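Local structure of lactococcal phage P2 ORF15 (Lactococcus phage p2, 2WZP) at residues L170-I175 with S313-K318. The protein is probably the distal tail protein of the phage, a structural component of the host-adhesion baseplate at the tip of its tail. Sequence-based numbering, arbitrary orientation.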
loop_
_atom_site.group_PDB
_atom_site.type_symbol
_atom_site.label_atom_id
_atom_site.label_comp_id
_atom_site.label_asym_id
_atom_site.label_seq_id
_atom_site.Cartn_x
_atom_site.Cartn_y
_atom_site.Cartn_z
ATOM N N LEU M 170 -43.889 -27.698 -24.439
ATOM C CA LEU M 170 -45.286 -27.991 -24.120
ATOM C C LEU M 170 -46.146 -28.002 -25.375
ATOM O O LEU M 170 -46.040 -27.111 -26.221
ATOM C CB LEU M 170 -45.874 -26.938 -23.169
ATOM C CG LEU M 170 -45.310 -26.781 -21.759
ATOM C CD1 LEU M 170 -46.055 -25.708 -21.019
ATOM C CD2 LEU M 170 -45.415 -28.081 -20.973
ATOM N N THR M 171 -47.030 -28.992 -25.467
ATOM C CA THR M 171 -47.996 -29.159 -26.548
ATOM C C THR M 171 -49.401 -28.942 -25.986
ATOM O O THR M 171 -49.736 -29.489 -24.933
ATOM C CB THR M 171 -47.903 -30.571 -27.147
ATOM O OG1 THR M 171 -46.554 -30.864 -27.481
ATOM C CG2 THR M 171 -48.771 -30.731 -28.373
ATOM N N PHE M 172 -50.211 -28.147 -26.692
ATOM C CA PHE M 172 -51.600 -27.884 -26.341
ATOM C C PHE M 172 -52.454 -28.400 -27.488
ATOM O O PHE M 172 -52.168 -28.084 -28.642
ATOM C CB PHE M 172 -51.822 -26.394 -26.086
ATOM C CG PHE M 172 -50.724 -25.775 -25.265
ATOM C CD1 PHE M 172 -50.632 -26.018 -23.898
ATOM C CD2 PHE M 172 -49.790 -24.926 -25.853
ATOM C CE1 PHE M 172 -49.601 -25.456 -23.141
ATOM C CE2 PHE M 172 -48.783 -24.334 -25.094
ATOM C CZ PHE M 172 -48.683 -24.614 -23.743
ATOM N N ASP M 173 -53.431 -29.265 -27.177
ATOM C CA ASP M 173 -54.310 -29.882 -28.165
ATOM C C ASP M 173 -55.763 -29.582 -27.847
ATOM O O ASP M 173 -56.207 -29.838 -26.733
ATOM C CB ASP M 173 -54.117 -31.404 -28.165
ATOM C CG ASP M 173 -52.978 -31.899 -29.018
ATOM O OD1 ASP M 173 -53.205 -32.145 -30.222
ATOM O OD2 ASP M 173 -51.890 -32.146 -28.462
ATOM N N LYS M 174 -56.514 -29.108 -28.836
ATOM C CA LYS M 174 -57.923 -28.834 -28.656
ATOM C C LYS M 174 -58.725 -30.127 -28.923
ATOM O O LYS M 174 -58.970 -30.511 -30.070
ATOM C CB LYS M 174 -58.382 -27.638 -29.502
ATOM C CG LYS M 174 -59.755 -27.097 -29.120
ATOM C CD LYS M 174 -59.764 -26.293 -27.828
ATOM C CE LYS M 174 -61.218 -26.023 -27.500
ATOM N NZ LYS M 174 -61.383 -24.904 -26.525
ATOM N N ILE M 175 -59.049 -30.828 -27.828
ATOM C CA ILE M 175 -59.778 -32.085 -27.810
ATOM C C ILE M 175 -61.192 -31.787 -27.350
ATOM O O ILE M 175 -61.401 -31.074 -26.357
ATOM C CB ILE M 175 -59.097 -33.142 -26.876
ATOM C CG1 ILE M 175 -57.550 -33.232 -27.028
ATOM C CG2 ILE M 175 -59.780 -34.517 -26.964
ATOM C CD1 ILE M 175 -57.004 -33.767 -28.348
ATOM N N SER M 313 -56.241 -25.787 -33.524
ATOM C CA SER M 313 -56.440 -27.198 -33.290
ATOM C C SER M 313 -55.341 -27.713 -32.354
ATOM O O SER M 313 -55.568 -28.624 -31.571
ATOM C CB SER M 313 -56.449 -27.957 -34.608
ATOM O OG SER M 313 -55.246 -27.751 -35.325
ATOM N N LYS M 314 -54.157 -27.102 -32.427
ATOM C CA LYS M 314 -52.947 -27.467 -31.697
ATOM C C LYS M 314 -52.002 -26.259 -31.663
ATOM O O LYS M 314 -52.086 -25.374 -32.525
ATOM C CB LYS M 314 -52.266 -28.634 -32.459
ATOM C CG LYS M 314 -51.214 -29.432 -31.685
ATOM C CD LYS M 314 -50.510 -30.449 -32.588
ATOM C CE LYS M 314 -50.083 -31.694 -31.844
ATOM N NZ LYS M 314 -49.161 -32.550 -32.645
ATOM N N ALA M 315 -51.097 -26.251 -30.677
ATOM C CA ALA M 315 -50.020 -25.275 -30.489
ATOM C C ALA M 315 -48.850 -26.002 -29.842
ATOM O O ALA M 315 -49.044 -26.818 -28.936
ATOM C CB ALA M 315 -50.471 -24.121 -29.605
ATOM N N GLU M 316 -47.639 -25.744 -30.332
ATOM C CA GLU M 316 -46.416 -26.340 -29.809
ATOM C C GLU M 316 -45.555 -25.184 -29.358
ATOM O O GLU M 316 -45.192 -24.330 -30.162
ATOM C CB GLU M 316 -45.709 -27.166 -30.897
ATOM C CG GLU M 316 -46.487 -28.401 -31.311
ATOM C CD GLU M 316 -46.082 -29.715 -30.678
ATOM O OE1 GLU M 316 -46.286 -30.770 -31.320
ATOM O OE2 GLU M 316 -45.550 -29.692 -29.546
ATOM N N PHE M 317 -45.275 -25.146 -28.060
ATOM C CA PHE M 317 -44.475 -24.110 -27.412
ATOM C C PHE M 317 -43.088 -24.582 -26.972
ATOM O O PHE M 317 -42.887 -25.755 -26.640
ATOM C CB PHE M 317 -45.248 -23.559 -26.200
ATOM C CG PHE M 317 -46.184 -22.401 -26.460
ATOM C CD1 PHE M 317 -46.250 -21.332 -25.579
ATOM C CD2 PHE M 317 -47.005 -22.384 -27.583
ATOM C CE1 PHE M 317 -47.130 -20.279 -25.801
ATOM C CE2 PHE M 317 -47.855 -21.310 -27.828
ATOM C CZ PHE M 317 -47.898 -20.258 -26.942
ATOM N N LYS M 318 -42.144 -23.639 -26.957
ATOM C CA LYS M 318 -40.788 -23.747 -26.414
ATOM C C LYS M 318 -40.660 -22.526 -25.524
ATOM O O LYS M 318 -40.563 -21.400 -26.017
ATOM C CB LYS M 318 -39.719 -23.773 -27.505
ATOM C CG LYS M 318 -38.351 -24.179 -26.986
ATOM C CD LYS M 318 -37.306 -24.053 -28.069
ATOM C CE LYS M 318 -36.002 -24.591 -27.571
ATOM N NZ LYS M 318 -34.926 -24.504 -28.581
HETATM O O HOH W 1 -55.594 -31.842 -31.790
#
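Phe-172 drives its ring edge into one face of Phe-317, a T-shaped pair with planes at 81° and CE2 of Phe-172 3.5 Å from CG of Phe-317, toward the rim of the receiving ring. A first torsion of -43° leaves CG of Phe-172 anti to its own carbonyl carbon and brings the end of the side chain nearer to strand 312-322, where the same edge also meets the methyl of Ala-315. Met-307 and Leu-309 of strand 305-310 pack against this apolar face.

The other face is polar. Thr-171 and Glu-316, whose backbones form a non-hydrogen-bonded pair, lie side by side and point the same way; OG1 of Thr-171 donates to OE2 of Glu-316 at 2.6 Å, coming from above the carboxylate plane. Alongside, Asp-173 lies against the aliphatic part of Lys-314, whose NZ forms a long salt bridge with Glu-316. Water links OD1 of Asp-173 to the carbonyl oxygen of Ser-313.

Paired backbone bonds at Leu-170/Phe-317 and Phe-172/Ala-315 fasten strand 165-173, outermost in its sheet within this chain, antiparallel to strand 312-322, joining the start and end of the C-terminal Dit region. The contact is thus two-sided, apolar packing on the face of Phe-172, Ala-315 and Phe-317, polar and charged groups on the other, and the lysine and threonine probably stabilise the buried Glu-316 as a carboxylate.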